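Local coordinates for protein nicotinate-nucleotide--dimethylbenzimidazole phosphoribosyltransferase (Thermus thermophilus HB8, PDB 1WX1) that probably catalyses transfer of phosphoribose from nicotinate mononucleotide to 5,6-dimethylbenzimidazole, giving alpha-ribazole 5'-phosphate for cobalamin biosynthesis, at residues 51-56 against 161-167; 170-174 against 225-230; 183-188 against 201-206; 91-95 against 312-316. All coordinates share one frame; numbering follows the deposited sequence.

Interaction 1 (51-56 against 161-167); sequences VAAADH and GDMGIGN
With CG opposite its carbonyl carbon (chi1 -59°), the His-56 ring lies against Asn-167, whose own CG is tucked between backbone N and carbonyl carbon (chi1 77°). They meet beyond the C-terminal ends of parallel strands 47-54 and 157-163, central neighbours in a Rossmann-like sheet of order 3-2-1-4-5-6. The Gly-164 to Asn-167 type II turn brings Asn-167 CA over one ring face, near the rim, and ring and amide planes stand 75° apart. The strands are joined by Ala-52 N to Gly-161 O (2.8 Å), by Ala-54 N to Met-163 O and by a weak bond from Met-163 N to Ala-52 O. Ala-53 CB touches Met-163 CB at 4.0 Å on the face packed by helix 70-79; Ala-52 and Asp-162 lie on the other. One water bridges Asp-55 OD2, His-56 N and Ile-165 O. Asp-162 OD1 accepts the backbone N-H of Glu-304, the predicted proton acceptor. Glu-229 OE2 takes bonds from both His-56 NE2 and Asn-167 ND2, while this same ND2, 2.8 Å from Asp-162 OD2, meets that oxygen on its anti lone pair, with the oxygen close to the amide plane.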
loop_
_atom_site.group_PDB
_atom_site.type_symbol
_atom_site.label_atom_id
_atom_site.label_comp_id
_atom_site.label_asym_id
_atom_site.label_seq_id
_atom_site.Cartn_x
_atom_site.Cartn_y
_atom_site.Cartn_z
ATOM N N VAL A 51 0.596 20.062 5.458
ATOM C CA VAL A 51 -0.659 20.320 4.768
ATOM C C VAL A 51 -0.830 21.825 4.614
ATOM O O VAL A 51 -1.009 22.533 5.602
ATOM C CB VAL A 51 -1.853 19.754 5.570
ATOM C CG1 VAL A 51 -3.151 19.931 4.779
ATOM C CG2 VAL A 51 -1.606 18.285 5.897
ATOM N N ALA A 52 -0.760 22.303 3.375
ATOM C CA ALA A 52 -0.903 23.727 3.084
ATOM C C ALA A 52 -2.372 24.042 2.808
ATOM O O ALA A 52 -3.033 23.329 2.055
ATOM C CB ALA A 52 -0.043 24.100 1.880
ATOM N N ALA A 53 -2.876 25.115 3.411
ATOM C CA ALA A 53 -4.274 25.481 3.244
ATOM C C ALA A 53 -4.476 26.931 2.835
ATOM O O ALA A 53 -3.775 27.827 3.301
ATOM C CB ALA A 53 -5.039 25.207 4.542
ATOM N N ALA A 54 -5.454 27.148 1.964
ATOM C CA ALA A 54 -5.791 28.481 1.494
ATOM C C ALA A 54 -7.121 28.411 0.759
ATOM O O ALA A 54 -7.511 27.352 0.265
ATOM C CB ALA A 54 -4.702 29.011 0.559
ATOM N N ASP A 55 -7.814 29.540 0.690
ATOM C CA ASP A 55 -9.086 29.585 -0.003
ATOM C C ASP A 55 -8.942 30.094 -1.423
ATOM O O ASP A 55 -7.917 30.676 -1.784
ATOM C CB ASP A 55 -10.091 30.404 0.799
ATOM C CG ASP A 55 -10.740 29.577 1.892
ATOM O OD1 ASP A 55 -10.631 29.938 3.084
ATOM O OD2 ASP A 55 -11.352 28.544 1.545
ATOM N N HIS A 56 -9.977 29.862 -2.225
ATOM C CA HIS A 56 -9.971 30.225 -3.637
ATOM C C HIS A 56 -11.170 31.072 -4.061
ATOM O O HIS A 56 -12.315 30.716 -3.785
ATOM C CB HIS A 56 -9.947 28.940 -4.469
ATOM C CG HIS A 56 -8.767 28.065 -4.191
ATOM N ND1 HIS A 56 -7.675 27.994 -5.031
ATOM C CD2 HIS A 56 -8.486 27.246 -3.147
ATOM C CE1 HIS A 56 -6.776 27.176 -4.520
ATOM N NE2 HIS A 56 -7.246 26.708 -3.374
ATOM N N GLY A 161 0.489 18.091 1.668
ATOM C CA GLY A 161 -0.943 17.862 1.646
ATOM C C GLY A 161 -1.614 19.174 1.277
ATOM O O GLY A 161 -1.013 20.245 1.422
ATOM N N ASP A 162 -2.855 19.100 0.810
ATOM C CA ASP A 162 -3.592 20.294 0.416
ATOM C C ASP A 162 -4.955 20.375 1.090
ATOM O O ASP A 162 -5.575 19.362 1.393
ATOM C CB ASP A 162 -3.851 20.271 -1.085
ATOM C CG ASP A 162 -4.805 19.154 -1.475
ATOM O OD1 ASP A 162 -4.448 17.968 -1.276
ATOM O OD2 ASP A 162 -5.919 19.455 -1.960
ATOM N N MET A 163 -5.417 21.595 1.325
ATOM C CA MET A 163 -6.746 21.801 1.879
ATOM C C MET A 163 -7.196 23.153 1.361
ATOM O O MET A 163 -6.619 24.187 1.700
ATOM C CB MET A 163 -6.746 21.788 3.407
ATOM C CG MET A 163 -8.157 21.911 4.022
ATOM S SD MET A 163 -9.340 20.603 3.518
ATOM C CE MET A 163 -10.713 21.580 2.849
ATOM N N GLY A 164 -8.214 23.135 0.511
ATOM C CA GLY A 164 -8.723 24.372 -0.045
ATOM C C GLY A 164 -9.909 24.097 -0.944
ATOM O O GLY A 164 -9.759 23.488 -1.997
ATOM N N ILE A 165 -11.090 24.536 -0.523
ATOM C CA ILE A 165 -12.295 24.334 -1.319
ATOM C C ILE A 165 -12.103 25.026 -2.663
ATOM O O ILE A 165 -11.738 26.198 -2.719
ATOM C CB ILE A 165 -13.541 24.913 -0.603
ATOM C CG1 ILE A 165 -13.788 24.155 0.707
ATOM C CG2 ILE A 165 -14.759 24.816 -1.510
ATOM C CD1 ILE A 165 -13.936 22.654 0.535
ATOM N N GLY A 166 -12.329 24.280 -3.739
ATOM C CA GLY A 166 -12.168 24.820 -5.076
ATOM C C GLY A 166 -10.755 24.696 -5.619
ATOM O O GLY A 166 -10.479 25.147 -6.730
ATOM N N ASN A 167 -9.852 24.066 -4.874
ATOM C CA ASN A 167 -8.485 23.986 -5.368
ATOM C C ASN A 167 -8.234 23.012 -6.524
ATOM O O ASN A 167 -7.177 23.057 -7.146
ATOM C CB ASN A 167 -7.504 23.746 -4.206
ATOM C CG ASN A 167 -7.496 22.320 -3.708
ATOM O OD1 ASN A 167 -8.275 21.478 -4.146
ATOM N ND2 ASN A 167 -6.595 22.042 -2.773
HETATM O O HOH W 1 -12.106 28.442 -1.017
#

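Interaction 2 (170-174 against 225-230); sequences AAAAL and VGGLEL
Apolar contact dominates where Leu-230 and Val-225 meet helix 167-179. Leu-230 CD1 comes in over the backbone between Ala-170 and Ala-171, 3.7 Å from Ala-171 N, and also touches Ala-170 CB at 3.9 Å. Leu-174 CD2 closes on the same methyl from one turn further along the helix (4.3 Å). Leu-230 also touches Pro-253, and Ala-171 touches Phe-252 and Ala-256, so helix 252-264 borders this patch. The Val-225 side chain works at the other end of the segment. Its chi1 of -43° puts CG2 between the backbone N and the carbonyl carbon, and from there the methyl reaches Leu-174 N at 3.8 Å, while Val-225 CB sits 4.0 Å from Ala-173 CB. Small alanine side chains let the two segments come close: Ala-170 CB approaches Gly-226 C at 3.9 Å.

Gly-226 breaks away after helix 218-225 and Gly-227 stands at the N-cap of helix 228-242, so a two-glycine link between consecutive helices runs past Ala-170.

No hydrogen bond crosses between the segments, and Val-225 O, buried at 3.5 Å from Ala-173 CB, has no partner in the model. The contact therefore rests on shape and exclusion of water, at the cost of one buried carbonyl.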
loop_
_atom_site.group_PDB
_atom_site.type_symbol
_atom_site.label_atom_id
_atom_site.label_comp_id
_atom_site.label_asym_id
_atom_site.label_seq_id
_atom_site.Cartn_x
_atom_site.Cartn_y
_atom_site.Cartn_z
ATOM N N ALA A 170 -8.120 25.305 -9.482
ATOM C CA ALA A 170 -6.854 26.031 -9.533
ATOM C C ALA A 170 -5.742 25.057 -9.939
ATOM O O ALA A 170 -4.832 25.423 -10.683
ATOM C CB ALA A 170 -6.532 26.649 -8.167
ATOM N N ALA A 171 -5.820 23.823 -9.446
ATOM C CA ALA A 171 -4.816 22.812 -9.776
ATOM C C ALA A 171 -4.890 22.466 -11.266
ATOM O O ALA A 171 -3.862 22.257 -11.911
ATOM C CB ALA A 171 -5.031 21.561 -8.935
ATOM N N ALA A 172 -6.107 22.409 -11.804
ATOM C CA ALA A 172 -6.298 22.099 -13.217
ATOM C C ALA A 172 -5.721 23.213 -14.084
ATOM O O ALA A 172 -5.072 22.950 -15.101
ATOM C CB ALA A 172 -7.783 21.911 -13.520
ATOM N N ALA A 173 -5.951 24.458 -13.675
ATOM C CA ALA A 173 -5.456 25.606 -14.419
ATOM C C ALA A 173 -3.933 25.632 -14.422
ATOM O O ALA A 173 -3.302 25.809 -15.474
ATOM C CB ALA A 173 -6.002 26.898 -13.816
ATOM N N LEU A 174 -3.346 25.453 -13.243
ATOM C CA LEU A 174 -1.898 25.461 -13.107
ATOM C C LEU A 174 -1.280 24.306 -13.889
ATOM O O LEU A 174 -0.252 24.471 -14.550
ATOM C CB LEU A 174 -1.505 25.361 -11.632
ATOM C CG LEU A 174 0.000 25.331 -11.341
ATOM C CD1 LEU A 174 0.660 26.577 -11.924
ATOM C CD2 LEU A 174 0.232 25.265 -9.835
ATOM N N VAL A 225 -2.782 31.988 -12.453
ATOM C CA VAL A 225 -3.851 31.000 -12.512
ATOM C C VAL A 225 -3.965 29.977 -11.395
ATOM O O VAL A 225 -4.888 29.171 -11.412
ATOM C CB VAL A 225 -3.748 30.187 -13.824
ATOM C CG1 VAL A 225 -3.448 31.114 -14.999
ATOM C CG2 VAL A 225 -2.652 29.129 -13.689
ATOM N N GLY A 226 -3.043 29.992 -10.438
ATOM C CA GLY A 226 -3.078 28.991 -9.384
ATOM C C GLY A 226 -3.710 29.360 -8.059
ATOM O O GLY A 226 -4.627 30.181 -7.995
ATOM N N GLY A 227 -3.215 28.712 -7.006
ATOM C CA GLY A 227 -3.699 28.943 -5.657
ATOM C C GLY A 227 -2.517 29.132 -4.722
ATOM O O GLY A 227 -1.405 28.671 -5.001
ATOM N N LEU A 228 -2.749 29.808 -3.604
ATOM C CA LEU A 228 -1.687 30.063 -2.639
ATOM C C LEU A 228 -1.070 28.803 -2.044
ATOM O O LEU A 228 0.150 28.714 -1.915
ATOM C CB LEU A 228 -2.218 30.955 -1.513
ATOM C CG LEU A 228 -2.549 32.380 -1.967
ATOM C CD1 LEU A 228 -3.600 32.982 -1.050
ATOM C CD2 LEU A 228 -1.271 33.229 -1.975
ATOM N N GLU A 229 -1.905 27.835 -1.673
ATOM C CA GLU A 229 -1.401 26.606 -1.076
ATOM C C GLU A 229 -0.677 25.758 -2.122
ATOM O O GLU A 229 0.195 24.964 -1.784
ATOM C CB GLU A 229 -2.543 25.805 -0.415
ATOM C CG GLU A 229 -3.368 24.939 -1.352
ATOM C CD GLU A 229 -4.506 25.687 -2.010
ATOM O OE1 GLU A 229 -4.318 26.873 -2.359
ATOM O OE2 GLU A 229 -5.584 25.077 -2.191
ATOM N N LEU A 230 -1.028 25.929 -3.395
ATOM C CA LEU A 230 -0.362 25.164 -4.450
ATOM C C LEU A 230 1.075 25.671 -4.593
ATOM O O LEU A 230 2.008 24.892 -4.799
ATOM C CB LEU A 230 -1.112 25.307 -5.787
ATOM C CG LEU A 230 -2.592 24.895 -5.798
ATOM C CD1 LEU A 230 -3.121 24.929 -7.233
ATOM C CD2 LEU A 230 -2.761 23.493 -5.217
#

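Interaction 3 (183-188 against 201-206); sequences PEAVVG and KRQAVA
Val-187 and Val-205 form the apolar centre, their side chains running antiparallel alongside one another, CG2 to CG2 at 3.8 Å. Val-187 has CG1 trans to the backbone N (chi1 177°), and this second methyl faces the start of the segment 201-206, where it meets Lys-201 CB at 3.8 Å and Arg-202 CG at 3.9 Å. On the other flank the Pro-183 ring lies on the same helix. Its CG rests 3.8 Å from Val-205 CG1 and 4.0 Å from Ala-206 CB, and its CB comes to 3.7 Å from Arg-202 O. Pro-183 packs along Arg-202 to Ala-206, Val-187 along Lys-201 to Val-205, and Val-205 meets both. Val-186 points to helix 167-179 instead, touching Ala-172 and Thr-175.

Further out, the extended Arg-202 side chain crosses Val-187 with its aliphatic part, while Glu-184 OE2 is 5.8 Å from Arg-202 NE, too far for a salt bridge. Lys-201 bends at chi2 and chi3 and carries NZ around Val-187 to Gly-188 O, a 3.0 Å bond that meets the carbonyl almost end-on (C=O...N 166°). A weak bond to Thr-168 gives NZ a second partner. The bonded Gly-188 is the last residue modelled before the gap at 189-193. The whole is a local helix-to-helix packing between sequence neighbours, in which short helix 183-186 and the residues after it pack on helix 195-210.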
loop_
_atom_site.group_PDB
_atom_site.type_symbol
_atom_site.label_atom_id
_atom_site.label_comp_id
_atom_site.label_asym_id
_atom_site.label_seq_id
_atom_site.Cartn_x
_atom_site.Cartn_y
_atom_site.Cartn_z
ATOM N N PRO A 183 -8.176 22.392 -21.229
ATOM C CA PRO A 183 -9.048 22.206 -20.065
ATOM C C PRO A 183 -9.682 20.815 -19.977
ATOM O O PRO A 183 -9.824 20.257 -18.889
ATOM C CB PRO A 183 -10.093 23.302 -20.245
ATOM C CG PRO A 183 -9.317 24.390 -20.912
ATOM C CD PRO A 183 -8.523 23.628 -21.951
ATOM N N GLU A 184 -10.052 20.262 -21.130
ATOM C CA GLU A 184 -10.694 18.950 -21.205
ATOM C C GLU A 184 -9.895 17.810 -20.577
ATOM O O GLU A 184 -10.463 16.919 -19.948
ATOM C CB GLU A 184 -10.985 18.591 -22.667
ATOM C CG GLU A 184 -11.886 19.569 -23.409
ATOM C CD GLU A 184 -11.309 20.971 -23.483
ATOM O OE1 GLU A 184 -10.103 21.106 -23.786
ATOM O OE2 GLU A 184 -12.064 21.940 -23.250
ATOM N N ALA A 185 -8.581 17.836 -20.760
ATOM C CA ALA A 185 -7.715 16.789 -20.228
ATOM C C ALA A 185 -7.473 16.862 -18.718
ATOM O O ALA A 185 -7.379 15.828 -18.051
ATOM C CB ALA A 185 -6.383 16.813 -20.962
ATOM N N VAL A 186 -7.385 18.075 -18.182
ATOM C CA VAL A 186 -7.113 18.257 -16.757
ATOM C C VAL A 186 -8.318 18.422 -15.837
ATOM O O VAL A 186 -8.172 18.361 -14.617
ATOM C CB VAL A 186 -6.189 19.468 -16.525
ATOM C CG1 VAL A 186 -4.824 19.208 -17.144
ATOM C CG2 VAL A 186 -6.821 20.721 -17.117
ATOM N N VAL A 187 -9.500 18.633 -16.402
ATOM C CA VAL A 187 -10.687 18.818 -15.576
ATOM C C VAL A 187 -11.553 17.572 -15.467
ATOM O O VAL A 187 -11.846 16.916 -16.465
ATOM C CB VAL A 187 -11.558 19.978 -16.101
ATOM C CG1 VAL A 187 -12.817 20.097 -15.267
ATOM C CG2 VAL A 187 -10.773 21.276 -16.051
ATOM N N GLY A 188 -11.963 17.260 -14.242
ATOM C CA GLY A 188 -12.799 16.097 -14.010
ATOM C C GLY A 188 -13.754 16.318 -12.852
ATOM O O GLY A 188 -13.569 17.239 -12.054
ATOM N N LYS A 201 -16.085 24.549 -14.659
ATOM C CA LYS A 201 -14.684 24.397 -14.260
ATOM C C LYS A 201 -13.817 24.521 -15.499
ATOM O O LYS A 201 -12.827 25.240 -15.480
ATOM C CB LYS A 201 -14.423 23.054 -13.556
ATOM C CG LYS A 201 -15.169 22.908 -12.243
ATOM C CD LYS A 201 -14.382 22.091 -11.231
ATOM C CE LYS A 201 -14.159 20.669 -11.689
ATOM N NZ LYS A 201 -13.478 19.880 -10.621
ATOM N N ARG A 202 -14.214 23.854 -16.583
ATOM C CA ARG A 202 -13.451 23.927 -17.821
ATOM C C ARG A 202 -13.381 25.361 -18.329
ATOM O O ARG A 202 -12.332 25.811 -18.800
ATOM C CB ARG A 202 -14.075 23.052 -18.909
ATOM C CG ARG A 202 -14.134 21.578 -18.569
ATOM C CD ARG A 202 -15.042 20.862 -19.546
ATOM N NE ARG A 202 -15.329 19.488 -19.149
ATOM C CZ ARG A 202 -16.353 18.784 -19.622
ATOM N NH1 ARG A 202 -17.181 19.336 -20.499
ATOM N NH2 ARG A 202 -16.540 17.529 -19.241
ATOM N N GLN A 203 -14.509 26.074 -18.257
ATOM C CA GLN A 203 -14.521 27.460 -18.712
ATOM C C GLN A 203 -13.604 28.310 -17.855
ATOM O O GLN A 203 -12.875 29.148 -18.368
ATOM C CB GLN A 203 -15.927 28.045 -18.709
ATOM C CG GLN A 203 -16.491 28.243 -20.107
ATOM C CD GLN A 203 -17.152 29.585 -20.298
ATOM O OE1 GLN A 203 -18.360 29.654 -20.565
ATOM N NE2 GLN A 203 -16.382 30.657 -20.159
ATOM N N ALA A 204 -13.619 28.066 -16.551
ATOM C CA ALA A 204 -12.775 28.819 -15.627
ATOM C C ALA A 204 -11.320 28.617 -16.005
ATOM O O ALA A 204 -10.545 29.569 -16.037
ATOM C CB ALA A 204 -13.017 28.357 -14.183
ATOM N N VAL A 205 -10.966 27.373 -16.317
ATOM C CA VAL A 205 -9.603 27.044 -16.709
ATOM C C VAL A 205 -9.244 27.723 -18.029
ATOM O O VAL A 205 -8.168 28.309 -18.166
ATOM C CB VAL A 205 -9.413 25.510 -16.861
ATOM C CG1 VAL A 205 -8.036 25.201 -17.460
ATOM C CG2 VAL A 205 -9.552 24.839 -15.505
ATOM N N ALA A 206 -10.148 27.646 -19.000
ATOM C CA ALA A 206 -9.903 28.259 -20.298
ATOM C C ALA A 206 -9.690 29.764 -20.157
ATOM O O ALA A 206 -8.829 30.337 -20.819
ATOM C CB ALA A 206 -11.074 27.974 -21.245
#

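Interaction 4 (91-95 against 312-316); sequences AADCA and MPLLR
Cys-94 and Met-312 form the close-packed side of this contact, sulfur to sulfur: SG lies 3.6 Å from SD and 3.7 Å from CE of Met-312. The cysteine sulfur stands trans to its backbone N (chi1 179°), and the methionine reaches it with a chain extended beyond CG. Beside them Ala-92 CB rests on the Pro-313 ring, 3.9 Å from CG. Val-309, a turn earlier on helix 306-321, touches both Ala-92 and Cys-94 and continues the apolar patch.

Toward solvent the contact becomes polar. Arg-316 runs straight from CG to NE and holds Ala-92 O end-on with two nitrogens, NH1 and NH2 each at 2.9 Å. Both bonds are bent, with the oxygen tilted 17° from the guanidinium plane. NE bonds to Gly-45 O, which helps fix the rotation of the group. Asp-93 is looser: its CB lies over one guanidinium face, and OD2 stays 4.2 Å from NH2, so any attraction between the charges is probably weak and undirected, while OD1 makes a salt bridge to Arg-46.

Pro-313 also packs on Pro-313 of the second subunit, and Ala-91 on that subunit's Ala-317, which places this side of the contact at the interface with the second subunit. The arrangement belongs to a Rossmann-like alpha/beta fold: the turn leading into parallel strand 94-100 rests against a helix packed on the sheet.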
loop_
_atom_site.group_PDB
_atom_site.type_symbol
_atom_site.label_atom_id
_atom_site.label_comp_id
_atom_site.label_asym_id
_atom_site.label_seq_id
_atom_site.Cartn_x
_atom_site.Cartn_y
_atom_site.Cartn_z
ATOM N N ALA A 91 -1.099 5.938 11.804
ATOM C CA ALA A 91 -0.770 4.585 11.381
ATOM C C ALA A 91 0.524 4.496 10.577
ATOM O O ALA A 91 1.040 3.404 10.358
ATOM C CB ALA A 91 -1.929 4.001 10.568
ATOM N N ALA A 92 1.056 5.636 10.150
ATOM C CA ALA A 92 2.274 5.640 9.346
ATOM C C ALA A 92 3.488 6.338 9.961
ATOM O O ALA A 92 4.450 6.638 9.246
ATOM C CB ALA A 92 1.974 6.247 7.981
ATOM N N ASP A 93 3.456 6.579 11.271
ATOM C CA ASP A 93 4.556 7.255 11.974
ATOM C C ASP A 93 4.989 8.482 11.185
ATOM O O ASP A 93 6.140 8.610 10.752
ATOM C CB ASP A 93 5.741 6.302 12.172
ATOM C CG ASP A 93 6.880 6.941 12.959
ATOM O OD1 ASP A 93 6.603 7.726 13.891
ATOM O OD2 ASP A 93 8.054 6.654 12.656
ATOM N N CYS A 94 4.045 9.393 11.014
ATOM C CA CYS A 94 4.272 10.603 10.256
ATOM C C CYS A 94 3.753 11.808 11.030
ATOM O O CYS A 94 2.602 11.820 11.460
ATOM C CB CYS A 94 3.541 10.480 8.916
ATOM S SG CYS A 94 3.658 11.901 7.823
ATOM N N ALA A 95 4.608 12.809 11.208
ATOM C CA ALA A 95 4.227 14.029 11.908
ATOM C C ALA A 95 3.331 14.852 10.985
ATOM O O ALA A 95 3.504 14.838 9.767
ATOM C CB ALA A 95 5.479 14.835 12.278
ATOM N N MET A 312 3.934 5.884 2.812
ATOM C CA MET A 312 5.191 5.921 3.554
ATOM C C MET A 312 5.648 4.561 4.071
ATOM O O MET A 312 6.831 4.238 3.987
ATOM C CB MET A 312 5.111 6.937 4.697
ATOM C CG MET A 312 5.007 8.373 4.196
ATOM S SD MET A 312 5.111 9.604 5.520
ATOM C CE MET A 312 5.263 11.116 4.569
ATOM N N PRO A 313 4.727 3.746 4.618
ATOM C CA PRO A 313 5.172 2.434 5.108
ATOM C C PRO A 313 5.752 1.593 3.965
ATOM O O PRO A 313 6.646 0.776 4.175
ATOM C CB PRO A 313 3.896 1.825 5.687
ATOM C CG PRO A 313 3.129 3.029 6.148
ATOM C CD PRO A 313 3.326 4.000 5.000
ATOM N N LEU A 314 5.236 1.793 2.754
ATOM C CA LEU A 314 5.745 1.059 1.599
ATOM C C LEU A 314 7.160 1.524 1.284
ATOM O O LEU A 314 8.020 0.718 0.932
ATOM C CB LEU A 314 4.856 1.270 0.373
ATOM C CG LEU A 314 3.462 0.652 0.423
ATOM C CD1 LEU A 314 2.749 0.923 -0.899
ATOM C CD2 LEU A 314 3.574 -0.851 0.668
ATOM N N LEU A 315 7.407 2.828 1.411
ATOM C CA LEU A 315 8.742 3.346 1.145
ATOM C C LEU A 315 9.734 2.781 2.157
ATOM O O LEU A 315 10.869 2.450 1.811
ATOM C CB LEU A 315 8.752 4.878 1.207
ATOM C CG LEU A 315 7.827 5.585 0.212
ATOM C CD1 LEU A 315 8.005 7.091 0.323
ATOM C CD2 LEU A 315 8.140 5.125 -1.194
ATOM N N ARG A 316 9.305 2.668 3.411
ATOM C CA ARG A 316 10.175 2.129 4.457
ATOM C C ARG A 316 10.480 0.662 4.170
ATOM O O ARG A 316 11.618 0.216 4.309
ATOM C CB ARG A 316 9.515 2.256 5.835
ATOM C CG ARG A 316 9.236 3.689 6.254
ATOM C CD ARG A 316 8.977 3.798 7.744
ATOM N NE ARG A 316 8.664 5.171 8.130
ATOM C CZ ARG A 316 7.432 5.661 8.223
ATOM N NH1 ARG A 316 6.387 4.884 7.966
ATOM N NH2 ARG A 316 7.244 6.934 8.560
#

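Overall arrangement
Interactions 1, 2 and 3 form a continuous group, whereas interaction 4 lies apart. Interactions 1 and 2, with centres 10 Å apart, are joined through Glu-229, whose OE2 is 2.6 Å from His-56 NE2, and strand 157-163 leads directly into helix 167-179. That helix continues the chain of contacts: Ala-172 CB touches Val-205 CG2 at 4.0 Å, linking interaction 2 to interaction 3. Interaction 4 reaches the same sheet as interaction 1 through neighbouring strands, but their centres are 23 Å apart. Interaction 1 is closest to the predicted active site, with the Met-163 side chain about 5 Å from that of Glu-304; Cys-94 of interaction 4 is about 11 Å from it.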